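Local coordinates for protein interleukin-2 receptor subunit beta (Mus musculus, PDB 6DG5) that probably serves as a receptor for interleukin-2, passing on the cytokine's mitogenic signal and taking part in receptor-mediated endocytosis, at residues Phe102-Leu113 with Val181-Thr192; Cys10-Val18 with Ser130-Pro138. All coordinates share one frame; numbering follows the deposited sequence.

Contact 1: residues Phe102-Leu113 with Val181-Thr192; sequences FDNLRLVAPHSL and VQVRVKAQRNNT. With FUC (alpha-L-fucopyranose), chain E.
Leu-107, Pro-110 and Leu-113 lie along strand 178-187 in the fibronectin type III domain of this type I cytokine receptor, facing Val-181, Val-183 and Val-185, and illustrate how an entering chain is zipped onto a sheet by apolar side chains. Leu-113 crosses Val-183 obliquely, its CD2 reaching Val-183 CG2 at 3.8 Å. The ring of Pro-110 rests on the strand backbone, with CG 3.7 Å from Arg-184 CA. Val-185 turns CG1 between its backbone N and carbonyl carbon (chi1 64°), which brings that methyl to 3.9 Å from Leu-107 CB. Arg-184 and Lys-186, on the other side of the strand, make cation-pi contacts with Trp-195 of the WSXWS motif, and Arg-184 is also salt-bridged to Glu-143. On the far side of 102-113, a chain bent at chi2 and chi3 sets the Arg-106 guanidinium against a fucose, whose C5 lies over one face while O2 meets the edge, in plane, 3.2 Å from NH2. With an alanine in place of Arg-106, the fucose would probably lose this flat support and be freer to shift. Near Leu-107 a water accepts from its N at 3.0 Å and donates to Val-185 O at 2.8 Å.

Contact 2: residues Cys10-Val18 with Ser130-Pro138; sequences CFYNSRANV and SQVSHYIEP. With NAG (2-acetamido-2-deoxy-beta-D-glucopyranose), chain C.
The guanidinium of Arg-15 carries Val-132 O and Ser-133 CA over one face and has His-134 at its edge. There NH1 donates a weak hydrogen bond to His-134 ND1, 3.4 Å away, nearly in the plane of the imidazole although the two planes stand 49° apart. A face of the imidazole turns to Tyr-135. Gln-71 and Glu-69 grip the guanidinium too, and are its stronger partners. The Tyr-12 ring has Ser-14 N 3.4 Å above its centre, while its hydroxyl donates to Arg-15 O. Two amides, 73° apart, meet where Asn-13 ND2 gives a weak bond to Gln-131 OE1 at 3.2 Å. The other end of the Asn-13 amide is held inside its own turn: OD1 accepts from Arg-15 N, an Asx turn, and from Asn-17 N, from opposite faces of its plane. With OG between its backbone N and carbonyl carbon (chi1 76°), Ser-14 accepts from Ser-133 N at 3.3 Å. Residues 10-18 form the hairpin joining strands 8-12 and 17-23, with the glycan on Asn-17; they dock onto the loop between strands 123-128 and 140-148, where His-134 and Tyr-135 both hydrogen-bond to acidic groups on the chain of another protein.

Both contacts belong to the elbow between the two extracellular domains, their centres about 9 Å apart. Contact 1 works largely within the second domain, fixing the incoming linker to a strand by apolar packing that is well buried along the valines but ends in a poorly ordered, more exposed turn at 188-192. Contact 2 joins one domain to the other and is mostly buried, yet its chemistry is mainly polar: serine, amide and guanidinium groups between two loops. They meet directly, since Leu-107 packs on Ser-14, while His-111 NE2 lies 2.6 Å from Ser-130 OG, a probable hydrogen bond. The Asn-17 glycan of contact 2 carries, on O6 of its first sugar, the fucose beside contact 1.

Contact 1: residues Phe102-Leu113 with Val181-Thr192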
loop_
_atom_site.group_PDB
_atom_site.type_symbol
_atom_site.label_atom_id
_atom_site.label_comp_id
_atom_site.label_asym_id
_atom_site.label_seq_id
_atom_site.Cartn_x
_atom_site.Cartn_y
_atom_site.Cartn_z
ATOM N N PHE B 102 -6.553 1.754 14.194
ATOM C CA PHE B 102 -5.374 1.644 13.343
ATOM C C PHE B 102 -4.153 2.348 13.918
ATOM O O PHE B 102 -3.099 2.351 13.274
ATOM C CB PHE B 102 -5.688 2.174 11.945
ATOM C CG PHE B 102 -6.398 1.180 11.077
ATOM C CD1 PHE B 102 -7.762 0.983 11.200
ATOM C CD2 PHE B 102 -5.699 0.430 10.148
ATOM C CE1 PHE B 102 -8.417 0.065 10.404
ATOM C CE2 PHE B 102 -6.347 -0.489 9.349
ATOM C CZ PHE B 102 -7.709 -0.672 9.479
ATOM N N ASP B 103 -4.271 2.941 15.104
ATOM C CA ASP B 103 -3.118 3.407 15.861
ATOM C C ASP B 103 -2.675 2.400 16.914
ATOM O O ASP B 103 -1.655 2.621 17.574
ATOM C CB ASP B 103 -3.424 4.754 16.527
ATOM C CG ASP B 103 -3.719 5.848 15.517
ATOM O OD1 ASP B 103 -3.151 5.806 14.406
ATOM O OD2 ASP B 103 -4.522 6.752 15.830
ATOM N N ASN B 104 -3.414 1.298 17.077
ATOM C CA ASN B 104 -3.096 0.246 18.040
ATOM C C ASN B 104 -3.173 -1.103 17.320
ATOM O O ASN B 104 -4.022 -1.942 17.624
ATOM C CB ASN B 104 -4.043 0.297 19.241
ATOM C CG ASN B 104 -3.777 1.487 20.147
ATOM O OD1 ASN B 104 -3.947 2.640 19.747
ATOM N ND2 ASN B 104 -3.363 1.210 21.379
ATOM N N LEU B 105 -2.271 -1.309 16.365
ATOM C CA LEU B 105 -2.276 -2.501 15.529
ATOM C C LEU B 105 -1.284 -3.527 16.060
ATOM O O LEU B 105 -0.122 -3.199 16.321
ATOM C CB LEU B 105 -1.938 -2.150 14.081
ATOM C CG LEU B 105 -3.042 -1.495 13.252
ATOM C CD1 LEU B 105 -2.527 -1.165 11.862
ATOM C CD2 LEU B 105 -4.256 -2.405 13.170
ATOM N N ARG B 106 -1.747 -4.768 16.211
ATOM C CA ARG B 106 -0.887 -5.893 16.580
ATOM C C ARG B 106 -1.373 -7.099 15.784
ATOM O O ARG B 106 -2.317 -7.782 16.193
ATOM C CB ARG B 106 -0.916 -6.159 18.081
ATOM C CG ARG B 106 0.377 -6.761 18.613
ATOM C CD ARG B 106 0.148 -8.100 19.292
ATOM N NE ARG B 106 0.139 -7.993 20.750
ATOM C CZ ARG B 106 -0.943 -8.149 21.506
ATOM N NH1 ARG B 106 -0.855 -8.036 22.826
ATOM N NH2 ARG B 106 -2.111 -8.429 20.947
ATOM N N LEU B 107 -0.723 -7.356 14.651
ATOM C CA LEU B 107 -1.191 -8.359 13.706
ATOM C C LEU B 107 -1.049 -9.769 14.282
ATOM O O LEU B 107 -0.406 -9.998 15.309
ATOM C CB LEU B 107 -0.422 -8.246 12.391
ATOM C CG LEU B 107 -0.777 -7.051 11.505
ATOM C CD1 LEU B 107 0.395 -6.657 10.618
ATOM C CD2 LEU B 107 -1.990 -7.392 10.664
ATOM N N VAL B 108 -1.673 -10.720 13.595
ATOM C CA VAL B 108 -1.598 -12.126 13.975
ATOM C C VAL B 108 -0.237 -12.680 13.581
ATOM O O VAL B 108 0.288 -12.373 12.504
ATOM C CB VAL B 108 -2.747 -12.918 13.322
ATOM C CG1 VAL B 108 -2.511 -14.416 13.442
ATOM C CG2 VAL B 108 -4.074 -12.537 13.959
ATOM N N ALA B 109 0.340 -13.496 14.462
ATOM C CA ALA B 109 1.680 -14.021 14.251
ATOM C C ALA B 109 1.754 -14.809 12.943
ATOM O O ALA B 109 0.764 -15.412 12.518
ATOM C CB ALA B 109 2.084 -14.916 15.421
ATOM N N PRO B 110 2.911 -14.809 12.279
ATOM C CA PRO B 110 3.055 -15.600 11.050
ATOM C C PRO B 110 2.924 -17.087 11.341
ATOM O O PRO B 110 3.272 -17.565 12.421
ATOM C CB PRO B 110 4.463 -15.246 10.559
ATOM C CG PRO B 110 4.782 -13.946 11.219
ATOM C CD PRO B 110 4.105 -13.994 12.552
ATOM N N HIS B 111 2.402 -17.819 10.361
ATOM C CA HIS B 111 2.174 -19.248 10.492
ATOM C C HIS B 111 2.709 -19.957 9.255
ATOM O O HIS B 111 3.291 -19.338 8.357
ATOM C CB HIS B 111 0.685 -19.548 10.700
ATOM C CG HIS B 111 -0.192 -19.035 9.603
ATOM N ND1 HIS B 111 -0.442 -19.753 8.454
ATOM C CD2 HIS B 111 -0.875 -17.872 9.476
ATOM C CE1 HIS B 111 -1.246 -19.060 7.669
ATOM N NE2 HIS B 111 -1.523 -17.914 8.266
ATOM N N SER B 112 2.518 -21.278 9.225
ATOM C CA SER B 112 2.910 -22.115 8.091
ATOM C C SER B 112 4.397 -21.979 7.770
ATOM O O SER B 112 4.796 -21.932 6.605
ATOM C CB SER B 112 2.061 -21.805 6.855
ATOM O OG SER B 112 0.718 -22.223 7.031
ATOM N N LEU B 113 5.224 -21.913 8.809
ATOM C CA LEU B 113 6.666 -21.896 8.604
ATOM C C LEU B 113 7.134 -23.259 8.117
ATOM O O LEU B 113 6.745 -24.294 8.668
ATOM C CB LEU B 113 7.391 -21.521 9.895
ATOM C CG LEU B 113 7.878 -20.077 10.025
ATOM C CD1 LEU B 113 6.763 -19.175 10.514
ATOM C CD2 LEU B 113 9.086 -19.997 10.945
ATOM N N VAL B 181 13.963 -21.031 14.437
ATOM C CA VAL B 181 13.655 -19.751 13.804
ATOM C C VAL B 181 12.235 -19.326 14.156
ATOM O O VAL B 181 11.304 -20.137 14.113
ATOM C CB VAL B 181 13.837 -19.830 12.272
ATOM C CG1 VAL B 181 13.110 -18.688 11.582
ATOM C CG2 VAL B 181 15.313 -19.797 11.917
ATOM N N GLN B 182 12.077 -18.048 14.505
ATOM C CA GLN B 182 10.779 -17.426 14.708
ATOM C C GLN B 182 10.701 -16.157 13.873
ATOM O O GLN B 182 11.701 -15.459 13.692
ATOM C CB GLN B 182 10.537 -17.072 16.178
ATOM C CG GLN B 182 10.369 -18.262 17.101
ATOM C CD GLN B 182 10.023 -17.842 18.518
ATOM O OE1 GLN B 182 10.794 -17.145 19.178
ATOM N NE2 GLN B 182 8.851 -18.254 18.987
ATOM N N VAL B 183 9.501 -15.857 13.370
ATOM C CA VAL B 183 9.262 -14.687 12.532
ATOM C C VAL B 183 8.100 -13.891 13.112
ATOM O O VAL B 183 7.241 -14.435 13.812
ATOM C CB VAL B 183 8.979 -15.082 11.064
ATOM C CG1 VAL B 183 9.229 -13.909 10.135
ATOM C CG2 VAL B 183 9.826 -16.280 10.653
ATOM N N ARG B 184 8.089 -12.588 12.830
ATOM C CA ARG B 184 6.996 -11.718 13.240
ATOM C C ARG B 184 6.796 -10.632 12.190
ATOM O O ARG B 184 7.660 -10.395 11.342
ATOM C CB ARG B 184 7.250 -11.103 14.622
ATOM C CG ARG B 184 8.545 -10.329 14.744
ATOM C CD ARG B 184 8.718 -9.813 16.161
ATOM N NE ARG B 184 9.827 -8.872 16.281
ATOM C CZ ARG B 184 10.101 -8.187 17.387
ATOM N NH1 ARG B 184 9.343 -8.339 18.464
ATOM N NH2 ARG B 184 11.128 -7.349 17.415
ATOM N N VAL B 185 5.641 -9.963 12.265
ATOM C CA VAL B 185 5.171 -9.088 11.196
ATOM C C VAL B 185 4.660 -7.773 11.778
ATOM O O VAL B 185 4.204 -7.713 12.923
ATOM C CB VAL B 185 4.078 -9.795 10.356
ATOM C CG1 VAL B 185 2.840 -10.077 11.197
ATOM C CG2 VAL B 185 3.721 -8.989 9.115
ATOM N N LYS B 186 4.740 -6.711 10.972
ATOM C CA LYS B 186 4.305 -5.378 11.370
ATOM C C LYS B 186 4.035 -4.557 10.114
ATOM O O LYS B 186 4.518 -4.882 9.025
ATOM C CB LYS B 186 5.357 -4.693 12.253
ATOM C CG LYS B 186 4.866 -3.480 13.029
ATOM C CD LYS B 186 5.927 -2.991 14.009
ATOM C CE LYS B 186 6.732 -1.824 13.444
ATOM N NZ LYS B 186 7.153 -2.038 12.028
ATOM N N ALA B 187 3.247 -3.492 10.278
ATOM C CA ALA B 187 2.939 -2.552 9.201
ATOM C C ALA B 187 3.303 -1.146 9.665
ATOM O O ALA B 187 2.659 -0.598 10.567
ATOM C CB ALA B 187 1.465 -2.632 8.798
ATOM N N GLN B 188 4.321 -0.556 9.044
ATOM C CA GLN B 188 4.886 0.711 9.513
ATOM C C GLN B 188 4.377 1.890 8.678
ATOM O O GLN B 188 5.129 2.657 8.075
ATOM C CB GLN B 188 6.418 0.631 9.535
ATOM C CG GLN B 188 7.145 0.572 8.182
ATOM C CD GLN B 188 6.789 -0.637 7.345
ATOM O OE1 GLN B 188 6.452 -1.695 7.874
ATOM N NE2 GLN B 188 6.857 -0.484 6.027
ATOM N N ARG B 189 3.052 2.051 8.672
ATOM C CA ARG B 189 2.454 3.223 8.038
ATOM C C ARG B 189 2.764 4.485 8.834
ATOM O O ARG B 189 3.416 5.409 8.332
ATOM C CB ARG B 189 0.943 3.037 7.898
ATOM C CG ARG B 189 0.207 4.304 7.487
ATOM C CD ARG B 189 0.381 4.611 6.008
ATOM N NE ARG B 189 -0.684 4.027 5.195
ATOM C CZ ARG B 189 -1.830 4.640 4.914
ATOM N NH1 ARG B 189 -2.742 4.038 4.161
ATOM N NH2 ARG B 189 -2.068 5.857 5.384
ATOM N N ASN B 190 2.299 4.542 10.083
ATOM C CA ASN B 190 2.647 5.619 10.996
ATOM C C ASN B 190 3.479 5.154 12.185
ATOM O O ASN B 190 3.800 5.976 13.054
ATOM C CB ASN B 190 1.376 6.319 11.506
ATOM C CG ASN B 190 0.363 5.348 12.084
ATOM O OD1 ASN B 190 0.726 4.359 12.722
ATOM N ND2 ASN B 190 -0.916 5.626 11.857
ATOM N N ASN B 191 3.826 3.868 12.251
ATOM C CA ASN B 191 4.667 3.287 13.293
ATOM C C ASN B 191 4.064 3.433 14.687
ATOM O O ASN B 191 4.779 3.324 15.687
ATOM C CB ASN B 191 6.082 3.878 13.270
ATOM C CG ASN B 191 7.135 2.880 13.708
ATOM O OD1 ASN B 191 6.815 1.800 14.203
ATOM N ND2 ASN B 191 8.401 3.239 13.530
ATOM N N THR B 192 2.756 3.670 14.778
ATOM C CA THR B 192 2.086 3.701 16.072
ATOM C C THR B 192 1.710 2.309 16.571
ATOM O O THR B 192 1.404 2.153 17.758
ATOM C CB THR B 192 0.839 4.587 15.992
ATOM O OG1 THR B 192 1.124 5.737 15.188
ATOM C CG2 THR B 192 0.425 5.056 17.379
HETATM C C1 FUC E . -4.262 -11.585 19.868
HETATM C C2 FUC E . -3.947 -10.655 18.668
HETATM C C3 FUC E . -2.447 -10.632 18.335
HETATM C C4 FUC E . -1.701 -11.856 18.912
HETATM C C5 FUC E . -1.916 -11.936 20.439
HETATM C C6 FUC E . -1.697 -13.331 21.013
HETATM O O2 FUC E . -4.426 -9.332 18.872
HETATM O O3 FUC E . -2.270 -10.631 16.925
HETATM O O4 FUC E . -2.104 -13.066 18.275
HETATM O O5 FUC E . -3.242 -11.513 20.848
HETATM O O HOH W 1 2.006 -6.263 13.877
#

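Contact 2: residues Cys10-Val18 with Ser130-Pro138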
loop_
_atom_site.group_PDB
_atom_site.type_symbol
_atom_site.label_atom_id
_atom_site.label_comp_id
_atom_site.label_asym_id
_atom_site.label_seq_id
_atom_site.Cartn_x
_atom_site.Cartn_y
_atom_site.Cartn_z
ATOM N N CYS B 10 -5.309 -2.039 24.588
ATOM C CA CYS B 10 -6.099 -2.805 23.637
ATOM C C CYS B 10 -5.389 -2.847 22.292
ATOM O O CYS B 10 -4.686 -1.906 21.915
ATOM C CB CYS B 10 -7.496 -2.206 23.471
ATOM S SG CYS B 10 -8.477 -2.161 24.985
ATOM N N PHE B 11 -5.583 -3.948 21.566
ATOM C CA PHE B 11 -4.907 -4.161 20.295
ATOM C C PHE B 11 -5.886 -4.688 19.258
ATOM O O PHE B 11 -6.754 -5.509 19.565
ATOM C CB PHE B 11 -3.730 -5.133 20.443
ATOM C CG PHE B 11 -2.573 -4.562 21.207
ATOM C CD1 PHE B 11 -1.817 -3.535 20.670
ATOM C CD2 PHE B 11 -2.240 -5.051 22.458
ATOM C CE1 PHE B 11 -0.749 -3.002 21.367
ATOM C CE2 PHE B 11 -1.171 -4.524 23.161
ATOM C CZ PHE B 11 -0.424 -3.498 22.613
ATOM N N TYR B 12 -5.729 -4.210 18.028
ATOM C CA TYR B 12 -6.604 -4.541 16.912
ATOM C C TYR B 12 -5.803 -5.309 15.869
ATOM O O TYR B 12 -4.733 -4.856 15.448
ATOM C CB TYR B 12 -7.208 -3.262 16.321
ATOM C CG TYR B 12 -8.034 -3.434 15.067
ATOM C CD1 TYR B 12 -8.988 -4.438 14.966
ATOM C CD2 TYR B 12 -7.883 -2.564 13.993
ATOM C CE1 TYR B 12 -9.751 -4.588 13.821
ATOM C CE2 TYR B 12 -8.645 -2.700 12.848
ATOM C CZ TYR B 12 -9.575 -3.717 12.766
ATOM O OH TYR B 12 -10.332 -3.860 11.626
ATOM N N ASN B 13 -6.312 -6.472 15.467
ATOM C CA ASN B 13 -5.610 -7.337 14.527
ATOM C C ASN B 13 -5.765 -6.891 13.075
ATOM O O ASN B 13 -5.400 -7.650 12.171
ATOM C CB ASN B 13 -6.092 -8.784 14.680
ATOM C CG ASN B 13 -7.435 -9.032 14.017
ATOM O OD1 ASN B 13 -8.276 -8.135 13.926
ATOM N ND2 ASN B 13 -7.644 -10.258 13.552
ATOM N N SER B 14 -6.297 -5.687 12.849
ATOM C CA SER B 14 -6.545 -5.073 11.545
ATOM C C SER B 14 -7.675 -5.739 10.771
ATOM O O SER B 14 -7.898 -5.394 9.606
ATOM C CB SER B 14 -5.290 -5.038 10.663
ATOM O OG SER B 14 -5.018 -6.318 10.123
ATOM N N ARG B 15 -8.404 -6.674 11.377
ATOM C CA ARG B 15 -9.560 -7.262 10.709
ATOM C C ARG B 15 -10.813 -7.131 11.564
ATOM O O ARG B 15 -11.557 -6.153 11.434
ATOM C CB ARG B 15 -9.306 -8.730 10.359
ATOM C CG ARG B 15 -8.566 -8.939 9.046
ATOM C CD ARG B 15 -9.057 -7.974 7.977
ATOM N NE ARG B 15 -8.943 -8.527 6.630
ATOM C CZ ARG B 15 -9.108 -7.819 5.518
ATOM N NH1 ARG B 15 -9.382 -6.523 5.589
ATOM N NH2 ARG B 15 -8.992 -8.404 4.334
ATOM N N ALA B 16 -11.060 -8.106 12.447
ATOM C CA ALA B 16 -12.290 -8.092 13.231
ATOM C C ALA B 16 -12.076 -8.489 14.689
ATOM O O ALA B 16 -13.028 -8.927 15.345
ATOM C CB ALA B 16 -13.332 -9.018 12.603
ATOM N N ASN B 17 -10.864 -8.337 15.217
ATOM C CA ASN B 17 -10.536 -8.787 16.563
ATOM C C ASN B 17 -9.853 -7.656 17.314
ATOM O O ASN B 17 -8.853 -7.102 16.843
ATOM C CB ASN B 17 -9.637 -10.032 16.514
ATOM C CG ASN B 17 -9.418 -10.677 17.885
ATOM O OD1 ASN B 17 -9.557 -10.041 18.934
ATOM N ND2 ASN B 17 -9.062 -11.959 17.865
ATOM N N VAL B 18 -10.406 -7.311 18.473
ATOM C CA VAL B 18 -9.813 -6.345 19.384
ATOM C C VAL B 18 -9.641 -7.041 20.726
ATOM O O VAL B 18 -10.611 -7.568 21.289
ATOM C CB VAL B 18 -10.676 -5.082 19.527
ATOM C CG1 VAL B 18 -10.044 -4.115 20.511
ATOM C CG2 VAL B 18 -10.875 -4.418 18.170
ATOM N N SER B 130 -1.982 -14.209 7.917
ATOM C CA SER B 130 -3.436 -14.189 7.958
ATOM C C SER B 130 -3.913 -12.924 8.655
ATOM O O SER B 130 -3.175 -12.294 9.417
ATOM C CB SER B 130 -4.002 -15.422 8.677
ATOM O OG SER B 130 -3.791 -16.603 7.924
ATOM N N GLN B 131 -5.168 -12.561 8.377
ATOM C CA GLN B 131 -5.845 -11.443 9.040
ATOM C C GLN B 131 -5.094 -10.127 8.849
ATOM O O GLN B 131 -5.020 -9.295 9.757
ATOM C CB GLN B 131 -6.060 -11.734 10.526
ATOM C CG GLN B 131 -7.313 -12.535 10.816
ATOM C CD GLN B 131 -7.093 -13.590 11.874
ATOM O OE1 GLN B 131 -7.394 -13.383 13.050
ATOM N NE2 GLN B 131 -6.564 -14.735 11.461
ATOM N N VAL B 132 -4.532 -9.934 7.661
ATOM C CA VAL B 132 -3.847 -8.696 7.308
ATOM C C VAL B 132 -4.773 -7.884 6.417
ATOM O O VAL B 132 -5.206 -8.358 5.359
ATOM C CB VAL B 132 -2.505 -8.970 6.611
ATOM C CG1 VAL B 132 -1.806 -7.657 6.300
ATOM C CG2 VAL B 132 -1.628 -9.851 7.481
ATOM N N SER B 133 -5.078 -6.663 6.842
ATOM C CA SER B 133 -6.022 -5.831 6.115
ATOM C C SER B 133 -5.421 -5.340 4.806
ATOM O O SER B 133 -4.213 -5.121 4.692
ATOM C CB SER B 133 -6.444 -4.635 6.966
ATOM O OG SER B 133 -7.317 -3.783 6.247
ATOM N N HIS B 134 -6.288 -5.172 3.805
ATOM C CA HIS B 134 -5.873 -4.518 2.569
ATOM C C HIS B 134 -5.437 -3.084 2.827
ATOM O O HIS B 134 -4.644 -2.527 2.059
ATOM C CB HIS B 134 -7.013 -4.550 1.555
ATOM C CG HIS B 134 -8.243 -3.830 2.011
ATOM N ND1 HIS B 134 -8.998 -4.253 3.083
ATOM C CD2 HIS B 134 -8.847 -2.712 1.545
ATOM C CE1 HIS B 134 -10.016 -3.430 3.256
ATOM N NE2 HIS B 134 -9.950 -2.487 2.333
ATOM N N TYR B 135 -5.944 -2.475 3.905
ATOM C CA TYR B 135 -5.545 -1.120 4.266
ATOM C C TYR B 135 -4.047 -1.032 4.533
ATOM O O TYR B 135 -3.408 -0.024 4.205
ATOM C CB TYR B 135 -6.321 -0.661 5.501
ATOM C CG TYR B 135 -7.788 -0.378 5.280
ATOM C CD1 TYR B 135 -8.238 0.212 4.106
ATOM C CD2 TYR B 135 -8.724 -0.692 6.256
ATOM C CE1 TYR B 135 -9.582 0.477 3.910
ATOM C CE2 TYR B 135 -10.066 -0.430 6.071
ATOM C CZ TYR B 135 -10.492 0.152 4.895
ATOM O OH TYR B 135 -11.832 0.409 4.713
ATOM N N ILE B 136 -3.471 -2.074 5.130
ATOM C CA ILE B 136 -2.078 -2.063 5.555
ATOM C C ILE B 136 -1.239 -3.126 4.867
ATOM O O ILE B 136 -0.039 -3.217 5.141
ATOM C CB ILE B 136 -1.962 -2.218 7.086
ATOM C CG1 ILE B 136 -2.569 -3.551 7.525
ATOM C CG2 ILE B 136 -2.646 -1.062 7.790
ATOM C CD1 ILE B 136 -2.124 -4.002 8.892
ATOM N N GLU B 137 -1.833 -3.941 3.995
ATOM C CA GLU B 137 -1.092 -5.047 3.393
ATOM C C GLU B 137 0.162 -4.618 2.636
ATOM O O GLU B 137 1.181 -5.321 2.753
ATOM C CB GLU B 137 -2.016 -5.858 2.473
ATOM C CG GLU B 137 -1.423 -7.195 2.065
ATOM C CD GLU B 137 -2.098 -7.790 0.847
ATOM O OE1 GLU B 137 -3.343 -7.768 0.773
ATOM O OE2 GLU B 137 -1.378 -8.274 -0.050
ATOM N N PRO B 138 0.180 -3.524 1.865
ATOM C CA PRO B 138 1.424 -3.165 1.162
ATOM C C PRO B 138 2.552 -2.736 2.084
ATOM O O PRO B 138 3.712 -2.729 1.650
ATOM C CB PRO B 138 0.992 -2.015 0.241
ATOM C CG PRO B 138 -0.220 -1.454 0.887
ATOM C CD PRO B 138 -0.929 -2.635 1.469
HETATM C C1 NAG C . -8.788 -12.729 19.048
HETATM C C2 NAG C . -8.695 -14.219 18.675
HETATM C C3 NAG C . -8.116 -15.046 19.829
HETATM C C4 NAG C . -6.842 -14.424 20.386
HETATM C C5 NAG C . -7.131 -12.975 20.755
HETATM C C6 NAG C . -5.940 -12.225 21.306
HETATM C C7 NAG C . -10.415 -14.884 17.047
HETATM C C8 NAG C . -11.801 -15.424 16.867
HETATM N N2 NAG C . -10.007 -14.728 18.310
HETATM O O3 NAG C . -7.854 -16.370 19.376
HETATM O O4 NAG C . -6.446 -15.158 21.540
HETATM O O5 NAG C . -7.542 -12.283 19.572
HETATM O O6 NAG C . -5.526 -11.185 20.432
HETATM O O7 NAG C . -9.696 -14.604 16.093
#